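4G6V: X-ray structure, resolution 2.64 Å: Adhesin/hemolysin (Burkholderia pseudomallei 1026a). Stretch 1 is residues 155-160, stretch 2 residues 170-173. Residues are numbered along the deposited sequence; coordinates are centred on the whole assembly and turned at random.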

# COMPACT_ATOMS: atom_id res chain seq x y z
N GLY A 155 -13.67 0.80 8.17
CA GLY A 155 -12.43 1.02 8.89
C GLY A 155 -11.74 2.31 8.51
O GLY A 155 -10.84 2.78 9.24
N LEU A 156 -12.16 2.89 7.39
CA LEU A 156 -11.45 4.03 6.81
C LEU A 156 -11.58 5.29 7.67
O LEU A 156 -12.68 5.64 8.09
CB LEU A 156 -11.90 4.30 5.35
CG LEU A 156 -11.29 5.52 4.66
CD1 LEU A 156 -9.75 5.46 4.71
CD2 LEU A 156 -11.79 5.69 3.23
N GLY A 157 -10.45 5.95 7.94
CA GLY A 157 -10.43 7.17 8.73
C GLY A 157 -10.50 8.44 7.89
O GLY A 157 -11.27 8.52 6.93
N LYS A 158 -9.70 9.43 8.26
CA LYS A 158 -9.68 10.68 7.52
C LYS A 158 -8.88 10.46 6.26
O LYS A 158 -7.86 9.77 6.26
CB LYS A 158 -9.06 11.81 8.35
N VAL A 159 -9.36 11.03 5.16
CA VAL A 159 -8.58 11.02 3.94
C VAL A 159 -8.24 12.45 3.51
O VAL A 159 -9.13 13.30 3.39
CB VAL A 159 -9.33 10.30 2.82
CG1 VAL A 159 -8.59 10.48 1.51
CG2 VAL A 159 -9.46 8.83 3.17
N ILE A 160 -6.95 12.71 3.31
CA ILE A 160 -6.51 14.00 2.77
C ILE A 160 -6.04 13.87 1.33
O ILE A 160 -5.07 13.17 1.06
CB ILE A 160 -5.39 14.62 3.63
CG1 ILE A 160 -5.91 14.89 5.05
CG2 ILE A 160 -4.89 15.90 2.99
CD1 ILE A 160 -4.89 15.39 6.04
N ILE A 170 -10.41 17.56 1.89
CA ILE A 170 -10.59 16.59 2.96
C ILE A 170 -11.82 15.73 2.72
O ILE A 170 -12.87 16.22 2.32
CB ILE A 170 -10.74 17.30 4.31
CG1 ILE A 170 -9.49 18.12 4.63
CG2 ILE A 170 -10.97 16.29 5.41
CD1 ILE A 170 -8.31 17.27 4.96
N ILE A 171 -11.66 14.43 2.97
CA ILE A 171 -12.78 13.50 3.01
C ILE A 171 -12.82 12.89 4.40
O ILE A 171 -11.92 12.10 4.75
CB ILE A 171 -12.63 12.38 2.02
CG1 ILE A 171 -12.39 12.95 0.62
CG2 ILE A 171 -13.86 11.53 2.05
CD1 ILE A 171 -12.01 11.91 -0.46
N LYS A 172 -13.85 13.25 5.17
CA LYS A 172 -13.93 12.91 6.60
C LYS A 172 -14.57 11.54 6.90
O LYS A 172 -15.45 11.05 6.17
CB LYS A 172 -14.62 14.05 7.41
N PRO A 173 -14.09 10.94 7.98
CA PRO A 173 -14.57 9.66 8.46
C PRO A 173 -16.06 9.71 8.87
O PRO A 173 -16.96 9.55 8.04
CB PRO A 173 -13.70 9.21 9.64

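The two stretches run antiparallel, their end-to-end directions 165° apart, and they meet as neighbouring strands of a sheet at Val159–Ile160 and Ile170–Ile171. The register pairs Val159 with Ile171 and Ile160 with Ile170, and the same register continues, with Lys158 across from Lys172 and Gly157 from Pro173.

All the hydrogen bonding between the stretches is concentrated in one pair. Val159 N donates to Ile171 O at 2.8 Å, and Ile171 N donates to Val159 O, also at 2.8 Å; the angles at hydrogen, 165° and 175°, are nearly straight. Each residue thus has both its amide and its carbonyl satisfied by the other, the small closed ring typical of an antiparallel hydrogen-bonded pair. The ring also brings Val159 O within 3.3 Å of Ile171 O, but both are acceptors and no bond joins them. Ile160 and Ile170 form the next, non-hydrogen-bonded pair, so their backbone polar groups make no hydrogen bond across this contact.

The side chains alternate between faces. Val159 and Ile171 share one face, where Val159 CB lies 4.0 Å from Ile171 CB; both residues are buried, and their beta-branched, apolar side chains suit extended backbone and a dry environment. On the opposite face, Ile160 CG1 meets Ile170 CD1 at 3.4 Å, a close apolar contact. With chi1 and chi2 both m, Ile170 brings the end of its side chain nearer to the other strand.

Around Gly157 and Pro173 no hydrogen bond crosses between the stretches, and the contact is van der Waals only. Pro173 has no amide hydrogen to donate, but its CA-to-CB bond points toward the first stretch and Pro173 CB lies 3.7 Å from Gly157 O. Gly157 presents only backbone here. The CA-to-CB bond of Lys172 points away, and both lysines are modelled only to CB, so their amines cannot be assigned partners.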